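Local structure of inosine-uridine preferring nucleoside hydrolase (Gardnerella vaginalis 315-A, 6BA1) at residues 7-12 / 30-35; 85-90 / 232-237; 179-184 / 268-273. The protein belongs to the nucleoside hydrolase family and has an open alpha/beta fold that binds a calcium ion beyond the C-terminal ends of its central strands. All blocks are in the same frame, centred on the assembly; numbering follows the deposited sequence.

Overall arrangement
The three contacts spread around one calcium-bearing alpha/beta domain. Contact 1 pairs two neighbouring parallel strands of the main sheet and leads directly to the metal, since its Asp12 binds calcium together with Asp17, Thr130 and Asp248. Contact 2 joins two helix ends nearer the surface; the side chain of Ile87 there is about 9 Å from calcium. Contact 3 sets a helix against a small two-stranded sheet, with the side chain of Ala181 about 13 Å from the ion. Centres of contacts 1 and 2 lie 25 Å apart, and those of contacts 2 and 3 are 28 Å apart. Contacts 2 and 3 interleave along the sequence, while contact 1 closes before either opens.

Contact 1 of 3, residues 7-12 / 30-35. With CA (calcium ion), chain S.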
ATOM      1  N   LEU A   7      19.021  -6.577  22.207  1.00 26.15           N
ATOM      2  CA  LEU A   7      18.030  -7.192  21.317  1.00 24.99           C
ATOM      3  C   LEU A   7      17.182  -8.255  22.019  1.00 24.96           C
ATOM      4  O   LEU A   7      17.708  -9.059  22.781  1.00 25.52           O
ATOM      5  CB  LEU A   7      18.769  -7.828  20.134  1.00 24.32           C
ATOM      6  CG  LEU A   7      18.018  -8.693  19.118  1.00 23.32           C
ATOM      7  CD1 LEU A   7      16.821  -7.957  18.551  1.00 22.81           C
ATOM      8  CD2 LEU A   7      18.957  -9.110  17.996  1.00 23.08           C
ATOM      9  N   ILE A   8      15.877  -8.248  21.755  1.00 24.47           N
ATOM     10  CA  ILE A   8      14.975  -9.344  22.121  1.00 24.37           C
ATOM     11  C   ILE A   8      14.285  -9.827  20.853  1.00 23.31           C
ATOM     12  O   ILE A   8      13.689  -9.030  20.151  1.00 22.89           O
ATOM     13  CB  ILE A   8      13.889  -8.904  23.130  1.00 25.11           C
ATOM     14  CG1 ILE A   8      14.531  -8.478  24.456  1.00 26.43           C
ATOM     15  CG2 ILE A   8      12.871 -10.026  23.364  1.00 25.06           C
ATOM     16  CD1 ILE A   8      13.564  -7.851  25.441  1.00 27.46           C
ATOM     17  N   LEU A   9      14.362 -11.124  20.567  1.00 23.05           N
ATOM     18  CA  LEU A   9      13.562 -11.746  19.516  1.00 22.32           C
ATOM     19  C   LEU A   9      12.293 -12.345  20.128  1.00 22.61           C
ATOM     20  O   LEU A   9      12.305 -12.779  21.273  1.00 23.39           O
ATOM     21  CB  LEU A   9      14.367 -12.822  18.788  1.00 22.12           C
ATOM     22  CG  LEU A   9      15.748 -12.413  18.264  1.00 22.10           C
ATOM     23  CD1 LEU A   9      16.398 -13.547  17.505  1.00 22.10           C
ATOM     24  CD2 LEU A   9      15.682 -11.180  17.390  1.00 21.67           C
ATOM     25  N   ASP A  10      11.196 -12.331  19.366  1.00 22.15           N
ATOM     26  CA  ASP A  10       9.912 -12.912  19.780  1.00 22.49           C
ATOM     27  C   ASP A  10       9.542 -13.896  18.676  1.00 22.04           C
ATOM     28  O   ASP A  10       9.073 -13.487  17.607  1.00 21.50           O
ATOM     29  CB  ASP A  10       8.862 -11.807  19.946  1.00 22.63           C
ATOM     30  CG  ASP A  10       7.562 -12.289  20.580  1.00 23.29           C
ATOM     31  OD1 ASP A  10       7.290 -11.858  21.715  1.00 24.16           O
ATOM     32  OD2 ASP A  10       6.788 -13.033  19.938  1.00 23.09           O
ATOM     33  N   LEU A  11       9.756 -15.192  18.926  1.00 22.44           N
ATOM     34  CA  LEU A  11       9.854 -16.192  17.855  1.00 22.22           C
ATOM     35  C   LEU A  11       8.907 -17.390  17.975  1.00 22.81           C
ATOM     36  O   LEU A  11       8.743 -17.968  19.058  1.00 23.60           O
ATOM     37  CB  LEU A  11      11.284 -16.722  17.784  1.00 22.34           C
ATOM     38  CG  LEU A  11      12.403 -15.687  17.667  1.00 21.99           C
ATOM     39  CD1 LEU A  11      13.755 -16.379  17.701  1.00 22.37           C
ATOM     40  CD2 LEU A  11      12.247 -14.857  16.399  1.00 21.28           C
ATOM     41  N   ASP A  12       8.309 -17.752  16.838  1.00 22.57           N
ATOM     42  CA  ASP A  12       7.576 -19.010  16.666  1.00 23.24           C
ATOM     43  C   ASP A  12       8.507 -20.004  15.971  1.00 23.46           C
ATOM     44  O   ASP A  12       8.320 -20.351  14.816  1.00 23.41           O
ATOM     45  CB  ASP A  12       6.232 -18.806  15.914  1.00 23.14           C
ATOM     46  CG  ASP A  12       6.374 -18.198  14.488  1.00 22.42           C
ATOM     47  OD1 ASP A  12       7.383 -17.540  14.144  1.00 21.85           O
ATOM     48  OD2 ASP A  12       5.425 -18.368  13.695  1.00 22.57           O
ATOM     49  N   MET A  30      24.622  -5.951  18.398  1.00 27.04           N
ATOM     50  CA  MET A  30      23.572  -6.185  19.383  1.00 26.74           C
ATOM     51  C   MET A  30      23.993  -7.276  20.344  1.00 27.18           C
ATOM     52  O   MET A  30      24.681  -8.213  19.948  1.00 27.18           O
ATOM     53  CB  MET A  30      22.281  -6.644  18.679  1.00 25.50           C
ATOM     54  CG  MET A  30      21.806  -5.772  17.533  1.00 25.04           C
ATOM     55  SD  MET A  30      20.739  -4.427  18.068  1.00 25.26           S
ATOM     56  CE  MET A  30      19.177  -4.938  17.371  1.00 24.05           C
ATOM     57  N   GLU A  31      23.581  -7.145  21.604  1.00 27.73           N
ATOM     58  CA  GLU A  31      23.603  -8.262  22.551  1.00 28.10           C
ATOM     59  C   GLU A  31      22.195  -8.830  22.589  1.00 27.23           C
ATOM     60  O   GLU A  31      21.259  -8.133  22.974  1.00 27.21           O
ATOM     61  CB  GLU A  31      24.031  -7.810  23.954  1.00 29.53           C
ATOM     62  CG  GLU A  31      24.253  -8.982  24.914  1.00 30.21           C
ATOM     63  CD  GLU A  31      24.758  -8.586  26.290  1.00 31.87           C
ATOM     64  OE1 GLU A  31      24.539  -7.424  26.681  1.00 32.43           O
ATOM     65  OE2 GLU A  31      25.359  -9.455  26.976  1.00 32.75           O
ATOM     66  N   LEU A  32      22.044 -10.083  22.171  1.00 26.68           N
ATOM     67  CA  LEU A  32      20.764 -10.780  22.257  1.00 26.07           C
ATOM     68  C   LEU A  32      20.495 -11.130  23.722  1.00 27.04           C
ATOM     69  O   LEU A  32      21.107 -12.050  24.248  1.00 27.73           O
ATOM     70  CB  LEU A  32      20.769 -12.033  21.377  1.00 25.49           C
ATOM     71  CG  LEU A  32      19.571 -12.982  21.437  1.00 25.08           C
ATOM     72  CD1 LEU A  32      18.252 -12.261  21.342  1.00 24.48           C
ATOM     73  CD2 LEU A  32      19.676 -14.052  20.365  1.00 24.64           C
ATOM     74  N   ILE A  33      19.586 -10.392  24.363  1.00 27.26           N
ATOM     75  CA  ILE A  33      19.286 -10.573  25.785  1.00 28.44           C
ATOM     76  C   ILE A  33      18.473 -11.850  25.993  1.00 28.31           C
ATOM     77  O   ILE A  33      18.790 -12.652  26.873  1.00 29.31           O
ATOM     78  CB  ILE A  33      18.463  -9.414  26.401  1.00 28.94           C
ATOM     79  CG1 ILE A  33      19.125  -8.060  26.179  1.00 29.22           C
ATOM     80  CG2 ILE A  33      18.301  -9.619  27.913  1.00 30.50           C
ATOM     81  CD1 ILE A  33      18.184  -6.890  26.423  1.00 29.55           C
ATOM     82  N   GLY A  34      17.408 -12.003  25.216  1.00 27.28           N
ATOM     83  CA  GLY A  34      16.539 -13.162  25.328  1.00 27.23           C
ATOM     84  C   GLY A  34      15.681 -13.427  24.107  1.00 25.99           C
ATOM     85  O   GLY A  34      15.539 -12.577  23.241  1.00 25.18           O
ATOM     86  N   ILE A  35      15.130 -14.631  24.055  1.00 26.04           N
ATOM     87  CA  ILE A  35      14.221 -15.056  23.010  1.00 25.16           C
ATOM     88  C   ILE A  35      12.876 -15.279  23.667  1.00 25.64           C
ATOM     89  O   ILE A  35      12.687 -16.240  24.388  1.00 26.51           O
ATOM     90  CB  ILE A  35      14.713 -16.344  22.316  1.00 25.06           C
ATOM     91  CG1 ILE A  35      15.972 -16.039  21.505  1.00 24.64           C
ATOM     92  CG2 ILE A  35      13.632 -16.940  21.423  1.00 24.52           C
ATOM     93  CD1 ILE A  35      16.681 -17.248  20.956  1.00 24.89           C
TER
HETATM   94 CA    CA S 400       7.974 -16.780  11.776  1.00 21.20          CA
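Leu7 packs against Met30 and Leu32 where two parallel strands, 7-11 and 31-35, begin to run side by side. Its CB lies 3.8 Å from Glu31 O and also faces Met30 CB. CG stands anti to the backbone N (chi1 173°), and from there it reaches Leu32 CD1 at 4.2 Å. The branches then divide: Leu7 CD1 meets Met30 CE at 4.0 Å, while CD2 stays by Met30 CB. The methionine chain is bent at chi2 and chi3, which brings its terminal methyl back to the same leucine that its CB touches; the two side chains cross at about a right angle. Leu32 CD1 has a second partner in Leu9 CG, 4.0 Å away. Further along, Leu11 CD1 rests on Ile35 CG2 at 3.8 Å.

Backbone hydrogen bonds run from Leu7 N to Glu31 O, from Ile33 N to Leu7 O (2.8 Å) and, longer, from Leu9 N to Gly34 O (3.3 Å). Leu7 pairs with Leu32 and Leu9 with Ile35, so one strand spends an extra residue between these bridges. Ile33, with helix-like backbone angles, lies in this irregular step, a beta bulge.

Leu7, Leu9, Leu32 and Ile35 share one face of the sheet, where helix 15-25 packs on Leu7, Leu11 and Leu32. Ile8 points to the opposite face, and helix 110-121 covers it together with Ile33. Past the end of the first strand, Asp12 OD1 binds calcium at 2.6 Å, and its OD2 accepts a hydrogen bond from Asn41 N. Strand 6-11, helix 15-25 and strand 31-37 thus form a beta-alpha-beta unit that delivers a metal-binding aspartate from the C-terminal end of a central strand, as in nucleoside hydrolases.

Contact 2 of 3, residues 85-90 / 232-237; sequences AFIHGD and KAYETT
Phe86 and Ile87 of helix 82-88 meet the last turns of helix 218-237 around Ala233, whose CB methyl touches both. That methyl approaches Phe86 O and Ile87 CA, each at 3.7 Å, and also lies 3.9 Å from Phe86 CE2. The phenyl ring is carried over to the other helix because its CG is anti to the backbone N (chi1 -176°). It stands obliquely to Thr236 OG1 and to Thr237 CG2, while Ala233 O lies in the ring plane at its edge. Phe86 and Thr237 slide past each other in opposite directions, bringing Phe86 CD2 to 4.1 Å from Thr237 CG2.

No hydrogen bond links the two segments; the two threonine hydroxyls turn back to their own helix. Thr236 OG1 donates to Ala233 O at 3.1 Å. The same oxygen takes Thr236 N and Thr237 N, with a weak further bond from Thr237 OG1. Both threonines hold OG1 between their own backbone N and carbonyl carbon, which folds the hydroxyls back onto this turn. The pair of helix ends probably borders the mouth of the calcium-containing pocket, as in other nucleoside hydrolases, with the side chain of Ile87 about 9 Å from the ion. Gly89, with a positive phi of 86°, is the first residue after helix 82-88 to leave helical backbone angles.

Ile87 CG2 is set between two rings turned differently to it. On one side it sits over the centre of the His88 ring, 3.8 Å above the plane. Its other aromatic neighbour, Tyr234, offers an edge, with CE2 4.3 Å from CG2. Tyr234 OH is hydrogen-bonded to His247 NE2, and the tyrosine ring also meets that of Tyr230.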
ATOM      1  N   ALA A  85       3.018 -27.045   9.157  1.00 30.48           N
ATOM      2  CA  ALA A  85       3.670 -28.324   9.465  1.00 31.73           C
ATOM      3  C   ALA A  85       4.407 -28.923   8.257  1.00 32.57           C
ATOM      4  O   ALA A  85       5.398 -29.623   8.430  1.00 33.21           O
ATOM      5  CB  ALA A  85       2.654 -29.320  10.008  1.00 33.20           C
ATOM      6  N   PHE A  86       3.911 -28.670   7.048  1.00 32.78           N
ATOM      7  CA  PHE A  86       4.593 -29.098   5.812  1.00 33.69           C
ATOM      8  C   PHE A  86       5.868 -28.284   5.547  1.00 32.55           C
ATOM      9  O   PHE A  86       6.892 -28.844   5.143  1.00 33.35           O
ATOM     10  CB  PHE A  86       3.646 -29.004   4.605  1.00 34.39           C
ATOM     11  CG  PHE A  86       4.245 -29.520   3.322  1.00 35.71           C
ATOM     12  CD1 PHE A  86       4.195 -30.882   3.002  1.00 37.83           C
ATOM     13  CD2 PHE A  86       4.860 -28.646   2.426  1.00 35.04           C
ATOM     14  CE1 PHE A  86       4.759 -31.354   1.827  1.00 39.27           C
ATOM     15  CE2 PHE A  86       5.417 -29.117   1.246  1.00 36.48           C
ATOM     16  CZ  PHE A  86       5.370 -30.472   0.945  1.00 38.60           C
ATOM     17  N   ILE A  87       5.784 -26.971   5.764  1.00 30.88           N
ATOM     18  CA  ILE A  87       6.896 -26.049   5.498  1.00 29.83           C
ATOM     19  C   ILE A  87       8.012 -26.200   6.535  1.00 29.44           C
ATOM     20  O   ILE A  87       9.145 -26.551   6.187  1.00 29.97           O
ATOM     21  CB  ILE A  87       6.413 -24.574   5.427  1.00 28.37           C
ATOM     22  CG1 ILE A  87       5.465 -24.386   4.227  1.00 28.94           C
ATOM     23  CG2 ILE A  87       7.598 -23.609   5.334  1.00 27.38           C
ATOM     24  CD1 ILE A  87       4.780 -23.033   4.158  1.00 27.82           C
ATOM     25  N   HIS A  88       7.676 -25.937   7.797  1.00 28.70           N
ATOM     26  CA  HIS A  88       8.657 -25.945   8.892  1.00 28.33           C
ATOM     27  C   HIS A  88       8.840 -27.324   9.554  1.00 29.70           C
ATOM     28  O   HIS A  88       9.721 -27.478  10.402  1.00 29.70           O
ATOM     29  CB  HIS A  88       8.287 -24.896   9.950  1.00 27.04           C
ATOM     30  CG  HIS A  88       8.055 -23.525   9.394  1.00 25.87           C
ATOM     31  ND1 HIS A  88       6.808 -22.943   9.333  1.00 25.50           N
ATOM     32  CD2 HIS A  88       8.910 -22.630   8.841  1.00 25.17           C
ATOM     33  CE1 HIS A  88       6.908 -21.748   8.774  1.00 24.62           C
ATOM     34  NE2 HIS A  88       8.176 -21.529   8.478  1.00 24.41           N
ATOM     35  N   GLY A  89       8.031 -28.313   9.171  1.00 31.01           N
ATOM     36  CA  GLY A  89       8.120 -29.668   9.734  1.00 32.58           C
ATOM     37  C   GLY A  89       7.330 -29.830  11.018  1.00 32.65           C
ATOM     38  O   GLY A  89       6.676 -28.893  11.486  1.00 31.49           O
ATOM     39  N   ASP A  90       7.415 -31.020  11.602  1.00 34.18           N
ATOM     40  CA  ASP A  90       6.647 -31.358  12.806  1.00 34.70           C
ATOM     41  C   ASP A  90       7.300 -30.757  14.045  1.00 33.82           C
ATOM     42  O   ASP A  90       6.634 -30.077  14.842  1.00 33.12           O
ATOM     43  CB  ASP A  90       6.511 -32.871  12.941  1.00 36.93           C
ATOM     44  CG  ASP A  90       5.908 -33.505  11.700  1.00 38.07           C
ATOM     45  OD1 ASP A  90       4.815 -33.072  11.284  1.00 37.68           O
ATOM     46  OD2 ASP A  90       6.538 -34.415  11.130  1.00 39.48           O
ATOM     47  N   LYS A 232      12.833 -27.520  -0.052  1.00 36.03           N
ATOM     48  CA  LYS A 232      12.062 -28.629  -0.675  1.00 37.87           C
ATOM     49  C   LYS A 232      10.555 -28.524  -0.439  1.00 37.22           C
ATOM     50  O   LYS A 232       9.762 -29.012  -1.248  1.00 38.57           O
ATOM     51  CB  LYS A 232      12.570 -30.009  -0.230  1.00 39.44           C
ATOM     52  CG  LYS A 232      13.857 -30.422  -0.926  1.00 41.10           C
ATOM     53  CD  LYS A 232      14.246 -31.842  -0.613  1.00 43.02           C
ATOM     54  CE  LYS A 232      15.669 -32.133  -1.083  1.00 44.51           C
ATOM     55  NZ  LYS A 232      15.956 -33.590  -1.076  1.00 46.98           N
ATOM     56  N   ALA A 233      10.171 -27.907   0.674  1.00 35.35           N
ATOM     57  CA  ALA A 233       8.782 -27.521   0.906  1.00 34.56           C
ATOM     58  C   ALA A 233       8.380 -26.387  -0.041  1.00 34.02           C
ATOM     59  O   ALA A 233       7.317 -26.452  -0.662  1.00 34.66           O
ATOM     60  CB  ALA A 233       8.580 -27.107   2.352  1.00 32.91           C
ATOM     61  N   TYR A 234       9.233 -25.362  -0.151  1.00 33.00           N
ATOM     62  CA  TYR A 234       9.017 -24.258  -1.102  1.00 32.71           C
ATOM     63  C   TYR A 234       9.004 -24.720  -2.573  1.00 34.70           C
ATOM     64  O   TYR A 234       8.309 -24.122  -3.392  1.00 34.92           O
ATOM     65  CB  TYR A 234      10.043 -23.125  -0.917  1.00 31.51           C
ATOM     66  CG  TYR A 234       9.569 -21.971  -0.044  1.00 29.62           C
ATOM     67  CD1 TYR A 234       9.458 -20.682  -0.561  1.00 29.01           C
ATOM     68  CD2 TYR A 234       9.243 -22.164   1.304  1.00 28.64           C
ATOM     69  CE1 TYR A 234       9.058 -19.609   0.246  1.00 27.49           C
ATOM     70  CE2 TYR A 234       8.862 -21.112   2.119  1.00 27.15           C
ATOM     71  CZ  TYR A 234       8.742 -19.847   1.596  1.00 26.58           C
ATOM     72  OH  TYR A 234       8.373 -18.742   2.346  1.00 25.31           O
ATOM     73  N   GLU A 235       9.756 -25.765  -2.902  1.00 36.29           N
ATOM     74  CA  GLU A 235       9.700 -26.378  -4.243  1.00 38.56           C
ATOM     75  C   GLU A 235       8.291 -26.828  -4.661  1.00 39.47           C
ATOM     76  O   GLU A 235       7.987 -26.817  -5.851  1.00 40.96           O
ATOM     77  CB  GLU A 235      10.673 -27.562  -4.372  1.00 40.33           C
ATOM     78  CG  GLU A 235      12.118 -27.165  -4.604  1.00 40.44           C
ATOM     79  CD  GLU A 235      13.053 -28.370  -4.656  1.00 42.33           C
ATOM     80  OE1 GLU A 235      12.599 -29.523  -4.771  1.00 43.93           O
ATOM     81  OE2 GLU A 235      14.287 -28.160  -4.596  1.00 42.39           O
ATOM     82  N   THR A 236       7.447 -27.224  -3.704  1.00 38.78           N
ATOM     83  CA  THR A 236       6.040 -27.583  -3.981  1.00 39.58           C
ATOM     84  C   THR A 236       5.052 -26.423  -3.707  1.00 37.92           C
ATOM     85  O   THR A 236       4.149 -26.187  -4.516  1.00 38.69           O
ATOM     86  CB  THR A 236       5.604 -28.883  -3.248  1.00 40.47           C
ATOM     87  OG1 THR A 236       5.452 -28.638  -1.856  1.00 38.66           O
ATOM     88  CG2 THR A 236       6.626 -30.005  -3.453  1.00 42.21           C
ATOM     89  N   THR A 237       5.227 -25.698  -2.597  1.00 35.84           N
ATOM     90  CA  THR A 237       4.318 -24.579  -2.248  1.00 34.39           C
ATOM     91  C   THR A 237       4.520 -23.317  -3.092  1.00 33.96           C
ATOM     92  O   THR A 237       3.610 -22.490  -3.180  1.00 33.42           O
ATOM     93  CB  THR A 237       4.405 -24.158  -0.755  1.00 32.51           C
ATOM     94  OG1 THR A 237       5.682 -23.572  -0.469  1.00 31.50           O
ATOM     95  CG2 THR A 237       4.150 -25.349   0.174  1.00 32.99           C
TER

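Contact 3 of 3, residues 179-184 / 268-273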
ATOM      1  N   ASP A 179      -5.862  -8.774  15.870  1.00 27.77           N
ATOM      2  CA  ASP A 179      -6.289  -7.785  16.860  1.00 28.86           C
ATOM      3  C   ASP A 179      -5.105  -7.259  17.651  1.00 28.46           C
ATOM      4  O   ASP A 179      -5.040  -6.073  17.968  1.00 28.99           O
ATOM      5  CB  ASP A 179      -7.340  -8.375  17.798  1.00 30.25           C
ATOM      6  CG  ASP A 179      -8.548  -8.902  17.051  1.00 30.86           C
ATOM      7  OD1 ASP A 179      -8.407  -9.950  16.388  1.00 30.21           O
ATOM      8  OD2 ASP A 179      -9.621  -8.269  17.115  1.00 32.11           O
ATOM      9  N   ALA A 180      -4.168  -8.158  17.949  1.00 27.67           N
ATOM     10  CA  ALA A 180      -2.905  -7.811  18.598  1.00 27.23           C
ATOM     11  C   ALA A 180      -2.065  -6.890  17.725  1.00 26.34           C
ATOM     12  O   ALA A 180      -1.585  -5.848  18.180  1.00 26.66           O
ATOM     13  CB  ALA A 180      -2.129  -9.071  18.924  1.00 26.64           C
ATOM     14  N   ALA A 181      -1.891  -7.294  16.472  1.00 25.42           N
ATOM     15  CA  ALA A 181      -1.158  -6.493  15.490  1.00 24.72           C
ATOM     16  C   ALA A 181      -1.735  -5.080  15.357  1.00 25.53           C
ATOM     17  O   ALA A 181      -0.980  -4.112  15.265  1.00 25.45           O
ATOM     18  CB  ALA A 181      -1.147  -7.190  14.137  1.00 24.00           C
ATOM     19  N   ASP A 182      -3.066  -4.971  15.365  1.00 26.47           N
ATOM     20  CA  ASP A 182      -3.733  -3.667  15.335  1.00 27.54           C
ATOM     21  C   ASP A 182      -3.312  -2.821  16.534  1.00 28.31           C
ATOM     22  O   ASP A 182      -2.910  -1.662  16.375  1.00 28.64           O
ATOM     23  CB  ASP A 182      -5.262  -3.825  15.310  1.00 28.64           C
ATOM     24  CG  ASP A 182      -5.999  -2.503  15.040  1.00 29.84           C
ATOM     25  OD1 ASP A 182      -5.495  -1.651  14.277  1.00 29.60           O
ATOM     26  OD2 ASP A 182      -7.101  -2.317  15.592  1.00 31.20           O
ATOM     27  N   ILE A 183      -3.383  -3.419  17.723  1.00 28.74           N
ATOM     28  CA  ILE A 183      -3.040  -2.730  18.969  1.00 29.73           C
ATOM     29  C   ILE A 183      -1.610  -2.183  18.900  1.00 29.01           C
ATOM     30  O   ILE A 183      -1.377  -1.024  19.254  1.00 29.90           O
ATOM     31  CB  ILE A 183      -3.247  -3.655  20.199  1.00 30.30           C
ATOM     32  CG1 ILE A 183      -4.746  -3.933  20.412  1.00 31.52           C
ATOM     33  CG2 ILE A 183      -2.654  -3.046  21.469  1.00 31.30           C
ATOM     34  CD1 ILE A 183      -5.046  -5.238  21.121  1.00 31.75           C
ATOM     35  N   LEU A 184      -0.681  -3.008  18.416  1.00 27.59           N
ATOM     36  CA  LEU A 184       0.715  -2.599  18.239  1.00 26.91           C
ATOM     37  C   LEU A 184       0.870  -1.415  17.287  1.00 26.99           C
ATOM     38  O   LEU A 184       1.534  -0.434  17.618  1.00 27.54           O
ATOM     39  CB  LEU A 184       1.558  -3.772  17.718  1.00 25.50           C
ATOM     40  CG  LEU A 184       2.997  -3.475  17.277  1.00 24.76           C
ATOM     41  CD1 LEU A 184       3.804  -2.820  18.381  1.00 25.45           C
ATOM     42  CD2 LEU A 184       3.668  -4.745  16.803  1.00 23.63           C
ATOM     43  N   MET A 268      -0.359   3.534  10.492  1.00 29.19           N
ATOM     44  CA  MET A 268      -0.925   2.251  10.071  1.00 28.27           C
ATOM     45  C   MET A 268      -1.989   1.711  11.019  1.00 28.57           C
ATOM     46  O   MET A 268      -2.174   2.205  12.129  1.00 29.36           O
ATOM     47  CB  MET A 268       0.186   1.211   9.975  1.00 26.81           C
ATOM     48  CG  MET A 268       1.159   1.417   8.831  1.00 26.47           C
ATOM     49  SD  MET A 268       0.528   0.845   7.260  1.00 26.40           S
ATOM     50  CE  MET A 268       0.262  -0.892   7.577  1.00 25.28           C
ATOM     51  N   GLN A 269      -2.680   0.683  10.540  1.00 28.10           N
ATOM     52  CA  GLN A 269      -3.642  -0.087  11.319  1.00 28.32           C
ATOM     53  C   GLN A 269      -3.669  -1.505  10.773  1.00 27.28           C
ATOM     54  O   GLN A 269      -3.011  -1.806   9.774  1.00 26.54           O
ATOM     55  CB  GLN A 269      -5.047   0.528  11.226  1.00 29.79           C
ATOM     56  CG  GLN A 269      -5.607   0.656   9.802  1.00 30.08           C
ATOM     57  CD  GLN A 269      -7.093   0.952   9.754  1.00 31.53           C
ATOM     58  OE1 GLN A 269      -7.523   2.080   9.970  1.00 32.87           O
ATOM     59  NE2 GLN A 269      -7.888  -0.059   9.450  1.00 31.44           N
ATOM     60  N   VAL A 270      -4.426  -2.369  11.432  1.00 27.43           N
ATOM     61  CA  VAL A 270      -4.747  -3.681  10.896  1.00 26.89           C
ATOM     62  C   VAL A 270      -6.252  -3.813  10.915  1.00 28.02           C
ATOM     63  O   VAL A 270      -6.909  -3.421  11.880  1.00 28.97           O
ATOM     64  CB  VAL A 270      -4.088  -4.826  11.692  1.00 26.05           C
ATOM     65  CG1 VAL A 270      -4.530  -6.189  11.166  1.00 25.80           C
ATOM     66  CG2 VAL A 270      -2.572  -4.695  11.638  1.00 25.05           C
ATOM     67  N   ASP A 271      -6.791  -4.351   9.829  1.00 28.09           N
ATOM     68  CA  ASP A 271      -8.229  -4.489   9.677  1.00 29.28           C
ATOM     69  C   ASP A 271      -8.710  -5.618  10.574  1.00 29.42           C
ATOM     70  O   ASP A 271      -8.145  -6.712  10.565  1.00 28.55           O
ATOM     71  CB  ASP A 271      -8.617  -4.739   8.213  1.00 29.47           C
ATOM     72  CG  ASP A 271      -8.548  -3.481   7.341  1.00 29.97           C
ATOM     73  OD1 ASP A 271      -8.208  -2.390   7.833  1.00 30.19           O
ATOM     74  OD2 ASP A 271      -8.850  -3.598   6.139  1.00 30.31           O
ATOM     75  N   VAL A 272      -9.733  -5.316  11.364  1.00 30.67           N
ATOM     76  CA  VAL A 272     -10.302  -6.245  12.330  1.00 31.19           C
ATOM     77  C   VAL A 272     -11.725  -6.678  11.937  1.00 32.48           C
ATOM     78  O   VAL A 272     -12.035  -7.866  12.013  1.00 32.56           O
ATOM     79  CB  VAL A 272     -10.284  -5.607  13.739  1.00 31.87           C
ATOM     80  CG1 VAL A 272     -11.006  -6.479  14.764  1.00 32.80           C
ATOM     81  CG2 VAL A 272      -8.847  -5.337  14.169  1.00 30.69           C
ATOM     82  N   GLU A 273     -12.574  -5.730  11.517  1.00 33.63           N
ATOM     83  CA  GLU A 273     -14.018  -5.993  11.354  1.00 35.21           C
ATOM     84  C   GLU A 273     -14.446  -6.577  10.021  1.00 35.28           C
ATOM     85  O   GLU A 273     -15.215  -7.529   9.976  1.00 36.00           O
ATOM     86  CB  GLU A 273     -14.843  -4.714  11.632  1.00 36.79           C
ATOM     87  CG  GLU A 273     -14.781  -4.221  13.077  1.00 37.43           C
ATOM     88  CD  GLU A 273     -16.089  -3.632  13.622  1.00 39.67           C
ATOM     89  OE1 GLU A 273     -16.830  -3.049  12.810  1.00 40.64           O
ATOM     90  OE2 GLU A 273     -16.340  -3.838  14.820  1.00 40.50           O
TER
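The Asp182 carboxylate lies over the backbone of Val270, and a single face of it carries most of the contact. Val270 N donates a hydrogen bond to OD1 of Asp182 at 3.1 Å from above the carboxylate plane, about 40° out of it, along a nearly straight N-H line (177°). Val270 O lies on the same face, 3.4 Å from Asp182 CG. Val272 CG2 approaches that face too, 3.8 Å from Asp182 OD2. With CG anti to its backbone N (chi1 -170°), the group extends from the helix onto the strand. OD1 also forms a salt bridge with Arg186. The carboxylate of Asp179 has a different neighbour: its OD2 is near Val272 CG1, the two side chains crossing at about a right angle, while OD1 forms a salt bridge with Arg277.

Beside the carboxylates, Ala181 CB meets Val270 CG2 at 3.8 Å in an apolar contact, and Ile174 of helix 172-176 touches both residues. Helix 179-184 and strand 268-270 run nearly antiparallel, their axes 6.6 Å apart. The strand belongs to a two-stranded antiparallel sheet with 280-282, where Gln269 pairs with Ile281; Val270 N is turned to the helix instead. Asp271 packs on His163 of the second subunit.

A carboxylate from the helix thus accepts the N-H of Val270 through the same oxygen that bridges to Arg186. The positive charge of that arginine would be expected to favour the ionised form of Asp182.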